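Local coordinates for protein ricin B lectin (Clostridium thermocellum, PDB 3VSF) that acts as an exo-beta-1,3-galactanase, probably hydrolysing beta-1,3-galactan through its family 43 module, and binds galactose through a ricin-type lectin module, at residues Asn54-Gly62 / Tyr70-Asp78; Ile117-Asn125 / Arg185-Thr193. All blocks are in the same frame, centred on the assembly; numbering follows the deposited sequence.

Contact 1: Asn54-Gly62 / Tyr70-Asp78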
# COMPACT_ATOMS: atom_id res chain seq x y z
N ASN A 54 -0.34 -7.97 -22.90
CA ASN A 54 -1.15 -8.96 -22.19
C ASN A 54 -1.27 -8.67 -20.69
O ASN A 54 -0.37 -8.09 -20.09
CB ASN A 54 -0.59 -10.37 -22.40
CG ASN A 54 -0.92 -10.92 -23.78
OD1 ASN A 54 -1.75 -11.82 -23.92
ND2 ASN A 54 -0.27 -10.37 -24.80
N VAL A 55 -2.39 -9.07 -20.11
CA VAL A 55 -2.65 -8.84 -18.69
C VAL A 55 -1.65 -9.58 -17.80
O VAL A 55 -1.50 -10.79 -17.90
CB VAL A 55 -4.09 -9.26 -18.31
CG1 VAL A 55 -4.43 -10.61 -18.92
CG2 VAL A 55 -4.25 -9.28 -16.80
N ILE A 56 -0.98 -8.82 -16.94
CA ILE A 56 -0.04 -9.40 -15.99
C ILE A 56 -0.78 -10.25 -14.95
O ILE A 56 -1.76 -9.80 -14.36
CB ILE A 56 0.78 -8.31 -15.27
CG1 ILE A 56 1.62 -7.53 -16.28
CG2 ILE A 56 1.66 -8.92 -14.19
CD1 ILE A 56 2.46 -6.43 -15.65
N HIS A 57 -0.31 -11.47 -14.74
CA HIS A 57 -0.92 -12.37 -13.76
C HIS A 57 0.07 -12.79 -12.68
O HIS A 57 0.65 -13.88 -12.74
CB HIS A 57 -1.51 -13.60 -14.45
CG HIS A 57 -0.60 -14.23 -15.46
ND1 HIS A 57 0.10 -15.39 -15.21
CD2 HIS A 57 -0.28 -13.86 -16.73
CE1 HIS A 57 0.82 -15.70 -16.28
NE2 HIS A 57 0.60 -14.79 -17.21
N ALA A 58 0.26 -11.93 -11.69
CA ALA A 58 1.17 -12.21 -10.58
C ALA A 58 0.50 -11.90 -9.24
O ALA A 58 0.98 -11.07 -8.47
CB ALA A 58 2.45 -11.41 -10.73
N HIS A 59 -0.60 -12.59 -8.97
CA HIS A 59 -1.39 -12.34 -7.77
C HIS A 59 -0.66 -12.80 -6.51
O HIS A 59 0.11 -13.76 -6.54
CB HIS A 59 -2.75 -13.04 -7.89
CG HIS A 59 -3.46 -12.75 -9.17
ND1 HIS A 59 -3.18 -11.65 -9.95
CD2 HIS A 59 -4.43 -13.43 -9.83
CE1 HIS A 59 -3.95 -11.66 -11.02
NE2 HIS A 59 -4.72 -12.73 -10.97
N GLY A 60 -0.92 -12.10 -5.41
CA GLY A 60 -0.25 -12.39 -4.15
C GLY A 60 1.26 -12.38 -4.31
O GLY A 60 1.98 -13.02 -3.55
N GLY A 61 1.73 -11.62 -5.29
CA GLY A 61 3.13 -11.64 -5.66
C GLY A 61 4.06 -10.86 -4.75
O GLY A 61 3.68 -10.41 -3.67
N GLY A 62 5.30 -10.70 -5.20
CA GLY A 62 6.31 -9.94 -4.49
C GLY A 62 7.32 -9.40 -5.48
O GLY A 62 7.14 -9.54 -6.69
N TYR A 70 14.18 -4.86 -11.61
CA TYR A 70 13.23 -5.22 -10.56
C TYR A 70 12.41 -6.41 -11.04
O TYR A 70 11.78 -6.35 -12.09
CB TYR A 70 12.31 -4.04 -10.25
CG TYR A 70 12.97 -2.90 -9.51
CD1 TYR A 70 13.01 -2.86 -8.13
CD2 TYR A 70 13.56 -1.85 -10.21
CE1 TYR A 70 13.62 -1.82 -7.45
CE2 TYR A 70 14.17 -0.80 -9.54
CZ TYR A 70 14.20 -0.79 -8.16
OH TYR A 70 14.80 0.25 -7.50
N TYR A 71 12.43 -7.49 -10.27
CA TYR A 71 11.72 -8.70 -10.65
C TYR A 71 10.42 -8.87 -9.87
O TYR A 71 10.40 -8.81 -8.65
CB TYR A 71 12.61 -9.93 -10.48
CG TYR A 71 13.79 -9.95 -11.42
CD1 TYR A 71 15.02 -9.44 -11.03
CD2 TYR A 71 13.68 -10.49 -12.70
CE1 TYR A 71 16.11 -9.45 -11.89
CE2 TYR A 71 14.76 -10.51 -13.56
CZ TYR A 71 15.97 -9.99 -13.16
OH TYR A 71 17.05 -10.01 -14.01
N TRP A 72 9.33 -9.08 -10.61
CA TRP A 72 8.01 -9.24 -10.00
C TRP A 72 7.51 -10.67 -10.15
O TRP A 72 7.23 -11.14 -11.25
CB TRP A 72 7.02 -8.27 -10.65
CG TRP A 72 5.63 -8.33 -10.09
CD1 TRP A 72 5.22 -9.04 -8.99
CD2 TRP A 72 4.47 -7.67 -10.60
NE1 TRP A 72 3.87 -8.85 -8.79
CE2 TRP A 72 3.39 -8.01 -9.76
CE3 TRP A 72 4.23 -6.81 -11.68
CZ2 TRP A 72 2.10 -7.53 -9.97
CZ3 TRP A 72 2.95 -6.34 -11.88
CH2 TRP A 72 1.90 -6.70 -11.03
N TYR A 73 7.42 -11.38 -9.03
CA TYR A 73 6.93 -12.75 -9.03
C TYR A 73 5.49 -12.80 -8.55
O TYR A 73 5.03 -11.89 -7.86
CB TYR A 73 7.81 -13.63 -8.14
CG TYR A 73 9.28 -13.56 -8.46
CD1 TYR A 73 9.83 -14.35 -9.47
CD2 TYR A 73 10.13 -12.71 -7.76
CE1 TYR A 73 11.18 -14.29 -9.77
CE2 TYR A 73 11.48 -12.65 -8.06
CZ TYR A 73 12.00 -13.44 -9.06
OH TYR A 73 13.34 -13.38 -9.35
N GLY A 74 4.78 -13.86 -8.91
CA GLY A 74 3.40 -14.04 -8.50
C GLY A 74 2.81 -15.33 -9.04
O GLY A 74 3.40 -15.97 -9.91
N GLU A 75 1.65 -15.71 -8.53
CA GLU A 75 1.00 -16.95 -8.96
C GLU A 75 -0.37 -16.69 -9.59
O GLU A 75 -0.92 -15.59 -9.46
CB GLU A 75 0.88 -17.93 -7.79
CG GLU A 75 0.17 -17.36 -6.57
CD GLU A 75 -1.33 -17.26 -6.75
OE1 GLU A 75 -1.90 -18.07 -7.52
OE2 GLU A 75 -1.95 -16.38 -6.12
N TYR A 76 -0.91 -17.70 -10.26
CA TYR A 76 -2.22 -17.59 -10.89
C TYR A 76 -2.83 -18.97 -11.13
O TYR A 76 -2.15 -19.88 -11.60
CB TYR A 76 -2.11 -16.83 -12.22
CG TYR A 76 -1.37 -17.57 -13.30
CD1 TYR A 76 -2.03 -18.03 -14.44
CD2 TYR A 76 -0.01 -17.82 -13.19
CE1 TYR A 76 -1.35 -18.71 -15.43
CE2 TYR A 76 0.68 -18.50 -14.18
CZ TYR A 76 0.00 -18.94 -15.30
OH TYR A 76 0.68 -19.62 -16.29
N ARG A 77 -4.10 -19.10 -10.79
CA ARG A 77 -4.82 -20.36 -10.97
C ARG A 77 -5.16 -20.62 -12.44
O ARG A 77 -4.84 -19.80 -13.31
CB ARG A 77 -6.10 -20.38 -10.13
CG ARG A 77 -5.88 -20.64 -8.64
CD ARG A 77 -5.24 -19.46 -7.93
NE ARG A 77 -5.41 -19.56 -6.48
CZ ARG A 77 -4.97 -18.67 -5.61
NH1 ARG A 77 -4.32 -17.59 -6.02
NH2 ARG A 77 -5.17 -18.85 -4.31
N ASP A 78 -5.80 -21.75 -12.71
CA ASP A 78 -6.22 -22.11 -14.06
C ASP A 78 -7.73 -22.27 -14.16
O ASP A 78 -8.48 -21.55 -13.50
CB ASP A 78 -5.53 -23.41 -14.51
CG ASP A 78 -5.74 -24.55 -13.54
OD1 ASP A 78 -4.98 -25.55 -13.61
OD2 ASP A 78 -6.66 -24.47 -12.70
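His59 and Gly62 form antiparallel hydrogen-bonded pairs with Glu75 and Tyr73, and between the two pairs the register slips by one residue in a beta bulge. Glu75 N bonds to His59 O at 3.2 Å, while the return bond from His59 N to Glu75 O is weak. At the other pair Gly62 N lies 2.9 Å from Tyr73 O, and Tyr73 N lies 3.0 Å from Gly62 O. A type II turn runs from Ala58 to Gly61; glycine suits its third position, where Gly60 has phi 54°. The backbones of Ala58 and Gly74 run close together, where Gly74 has no side chain to accommodate. Trp72, its CG opposite the backbone N (chi1 -179°), turns one indole face to the loop: Ala58 CB sits over the five-membered ring, 3.8 Å from the centroid, and Ile56 CG2 rests over the six-membered ring, both as CH-pi contacts. Farther along, the edge of His57 points its ND1 at the centre of the Tyr76 face, a T-shaped stack with the ring planes at 63°. The Tyr76 hydroxyl reaches on to Glu102. Glu75 bends at its second torsion, and its OE2 forms a salt bridge with NH1 of Arg77, two residues on. The opening of the first propeller blade is thus held by backbone bonds at two separate points, with Trp72 and Tyr76 each offering a ring face to the preceding loop and the buried carboxylate of Glu75 met by a guanidinium.

Contact 2: Ile117-Asn125 / Arg185-Thr193; sequences IERPKVMYN and RDCNVFVDT
Arg119 reaches across to Asp186 with an extended chain, its guanidinium plane turned 47° from the carboxylate. Arg119 NE lies 3.1 Å from Asp186 OD2, a salt bridge whose hydrogen bond is weak because the N-H is poorly aimed. Next along, the sulfur of Cys187 approaches Arg119 O at 3.5 Å, a small side chain fitting close against the opposing backbone. Lys121 lays its aliphatic part obliquely over Asn188, with CG 3.4 Å from Asn188 OD1, and its ammonium is probably bonded to Gly60 O. That same Asn188 oxygen accepts the N-H of Val189 in the plane of its amide, and ND2 bonds to Pro237 O, so both ends of the amide are engaged, which should hold its rotation. These segments belong to the innermost strands, 116-124 and 187-191, of neighbouring four-stranded blades in the five-bladed beta-propeller of family 43; they run almost parallel, at 12°, their axes approach to 6.5 Å, and side chains meet between them. From the stem of Lys121 onward the contact is apolar: Val189 CG2 packs against Lys121 CB at 3.5 Å, while Val189 CB faces the sulfur of Met123 at 3.8 Å. The methionine chain bends at its last torsion, chi3 -58°, which brings CE to 3.6 Å from Val191 CG2; this flexible, unbranched side chain can follow two beta-branched valines, and Tyr218 touches both Met123 and Val191.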
# COMPACT_ATOMS: atom_id res chain seq x y z
N ILE A 117 -0.94 -23.02 -4.55
CA ILE A 117 0.22 -22.22 -4.17
C ILE A 117 -0.11 -20.73 -4.25
O ILE A 117 -0.58 -20.24 -5.28
CB ILE A 117 1.44 -22.52 -5.04
CG1 ILE A 117 2.12 -23.81 -4.56
CG2 ILE A 117 2.43 -21.37 -5.00
CD1 ILE A 117 3.53 -23.99 -5.08
N GLU A 118 0.13 -20.02 -3.16
CA GLU A 118 -0.20 -18.60 -3.09
C GLU A 118 0.82 -17.82 -2.28
O GLU A 118 1.49 -18.37 -1.40
CB GLU A 118 -1.61 -18.41 -2.53
CG GLU A 118 -1.84 -19.04 -1.16
CD GLU A 118 -3.31 -19.13 -0.80
OE1 GLU A 118 -3.64 -19.01 0.40
OE2 GLU A 118 -4.14 -19.33 -1.72
N ARG A 119 0.93 -16.53 -2.59
CA ARG A 119 1.89 -15.64 -1.92
C ARG A 119 3.33 -16.13 -2.03
O ARG A 119 4.01 -16.30 -1.01
CB ARG A 119 1.50 -15.44 -0.45
CG ARG A 119 0.12 -14.85 -0.27
CD ARG A 119 -0.15 -14.47 1.17
NE ARG A 119 -1.41 -13.74 1.30
CZ ARG A 119 -1.55 -12.45 1.02
NH1 ARG A 119 -0.51 -11.74 0.60
NH2 ARG A 119 -2.74 -11.87 1.16
N PRO A 120 3.80 -16.36 -3.26
CA PRO A 120 5.20 -16.75 -3.48
C PRO A 120 6.13 -15.55 -3.39
O PRO A 120 5.88 -14.53 -4.03
CB PRO A 120 5.18 -17.30 -4.90
CG PRO A 120 4.10 -16.53 -5.58
CD PRO A 120 3.05 -16.29 -4.53
N LYS A 121 7.20 -15.68 -2.60
CA LYS A 121 8.16 -14.60 -2.45
C LYS A 121 9.57 -15.07 -2.80
O LYS A 121 9.90 -16.25 -2.62
CB LYS A 121 8.14 -14.06 -1.02
CG LYS A 121 6.77 -13.59 -0.55
CD LYS A 121 6.24 -12.47 -1.43
CE LYS A 121 4.87 -12.00 -0.97
NZ LYS A 121 3.85 -13.09 -1.03
N VAL A 122 10.39 -14.16 -3.31
CA VAL A 122 11.76 -14.50 -3.69
C VAL A 122 12.78 -13.61 -2.98
O VAL A 122 12.63 -12.39 -2.93
CB VAL A 122 11.97 -14.40 -5.21
CG1 VAL A 122 13.45 -14.45 -5.55
CG2 VAL A 122 11.21 -15.50 -5.92
N MET A 123 13.81 -14.23 -2.43
CA MET A 123 14.88 -13.51 -1.74
C MET A 123 16.23 -13.92 -2.31
O MET A 123 16.38 -15.03 -2.82
CB MET A 123 14.83 -13.79 -0.24
CG MET A 123 14.94 -15.26 0.12
SD MET A 123 14.51 -15.60 1.84
CE MET A 123 15.69 -14.56 2.70
N TYR A 124 17.21 -13.03 -2.23
CA TYR A 124 18.54 -13.32 -2.76
C TYR A 124 19.56 -13.57 -1.66
O TYR A 124 19.54 -12.93 -0.61
CB TYR A 124 19.02 -12.19 -3.67
CG TYR A 124 20.47 -12.32 -4.09
CD1 TYR A 124 21.46 -11.58 -3.46
CD2 TYR A 124 20.85 -13.20 -5.09
CE1 TYR A 124 22.79 -11.70 -3.83
CE2 TYR A 124 22.17 -13.33 -5.47
CZ TYR A 124 23.14 -12.58 -4.84
OH TYR A 124 24.46 -12.71 -5.20
N ASN A 125 20.47 -14.52 -1.91
CA ASN A 125 21.53 -14.85 -0.97
C ASN A 125 22.89 -14.40 -1.49
O ASN A 125 23.33 -14.85 -2.55
CB ASN A 125 21.54 -16.35 -0.70
CG ASN A 125 22.48 -16.74 0.43
OD1 ASN A 125 23.47 -16.07 0.68
ND2 ASN A 125 22.16 -17.84 1.10
N ARG A 185 0.42 -20.65 6.64
CA ARG A 185 -0.38 -20.20 5.50
C ARG A 185 0.21 -18.95 4.86
O ARG A 185 1.28 -19.00 4.26
CB ARG A 185 -1.83 -19.98 5.93
CG ARG A 185 -2.56 -21.25 6.33
CD ARG A 185 -4.06 -21.11 6.20
NE ARG A 185 -4.75 -22.39 6.32
CZ ARG A 185 -5.36 -22.82 7.41
NH1 ARG A 185 -5.38 -22.06 8.50
NH2 ARG A 185 -5.96 -24.00 7.43
N ASP A 186 -0.50 -17.82 4.99
CA ASP A 186 -0.01 -16.56 4.45
C ASP A 186 1.40 -16.29 4.94
O ASP A 186 1.66 -16.32 6.14
CB ASP A 186 -0.94 -15.41 4.83
CG ASP A 186 -2.27 -15.46 4.09
OD1 ASP A 186 -2.67 -16.57 3.67
OD2 ASP A 186 -2.91 -14.40 3.93
N CYS A 187 2.32 -16.02 4.01
CA CYS A 187 3.73 -15.91 4.35
C CYS A 187 4.43 -14.75 3.65
O CYS A 187 3.83 -14.04 2.84
CB CYS A 187 4.45 -17.21 4.00
SG CYS A 187 4.43 -17.60 2.24
N ASN A 188 5.70 -14.57 3.97
CA ASN A 188 6.53 -13.55 3.34
C ASN A 188 7.99 -13.70 3.77
O ASN A 188 8.27 -14.29 4.81
CB ASN A 188 6.02 -12.15 3.69
CG ASN A 188 6.27 -11.14 2.59
OD1 ASN A 188 7.23 -11.26 1.83
ND2 ASN A 188 5.40 -10.14 2.49
N VAL A 189 8.91 -13.17 2.97
CA VAL A 189 10.33 -13.29 3.27
C VAL A 189 10.99 -11.94 3.53
O VAL A 189 10.49 -10.90 3.09
CB VAL A 189 11.09 -13.99 2.12
CG1 VAL A 189 10.56 -15.40 1.92
CG2 VAL A 189 10.97 -13.19 0.84
N PHE A 190 12.10 -11.96 4.26
CA PHE A 190 12.83 -10.75 4.59
C PHE A 190 14.32 -11.01 4.77
O PHE A 190 14.72 -11.98 5.41
CB PHE A 190 12.25 -10.11 5.86
CG PHE A 190 13.13 -9.05 6.46
CD1 PHE A 190 13.92 -9.32 7.56
CD2 PHE A 190 13.17 -7.78 5.90
CE1 PHE A 190 14.73 -8.34 8.11
CE2 PHE A 190 13.98 -6.80 6.45
CZ PHE A 190 14.76 -7.08 7.55
N VAL A 191 15.14 -10.13 4.19
CA VAL A 191 16.59 -10.23 4.32
C VAL A 191 17.12 -9.08 5.16
O VAL A 191 17.01 -7.92 4.77
CB VAL A 191 17.28 -10.21 2.94
CG1 VAL A 191 18.75 -10.53 3.09
CG2 VAL A 191 16.60 -11.18 1.99
N ASP A 192 17.70 -9.41 6.31
CA ASP A 192 18.18 -8.39 7.24
C ASP A 192 19.52 -7.81 6.81
O ASP A 192 20.17 -8.33 5.90
CB ASP A 192 18.27 -8.96 8.66
CG ASP A 192 18.39 -7.88 9.72
OD1 ASP A 192 17.90 -6.76 9.48
OD2 ASP A 192 18.96 -8.16 10.79
N THR A 193 19.93 -6.73 7.47
CA THR A 193 21.19 -6.05 7.14
C THR A 193 22.39 -6.96 7.36
O THR A 193 23.35 -6.93 6.58
CB THR A 193 21.37 -4.77 7.99
OG1 THR A 193 21.43 -5.12 9.38
CG2 THR A 193 20.22 -3.80 7.75

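How the contacts relate
From the N terminus, the chain first enters contact 1, where 54-62 leads into the first blade and 70-78 returns beside it, closing the short hairpin loop between strands 61-66 and 69-77. After the rest of that blade it reaches 117-125, passes through the remaining strands of the second blade, and closes the much longer loop of contact 2 at 185-193, on the inner strand of the third. The two loops follow in series, neither nesting nor crossing. Their centres lie about 14 Å apart and the contacts touch directly: Arg77 forms a salt bridge with Glu118, and Glu75 CG packs on Ile117 O. Three successive blades are thereby linked side by side.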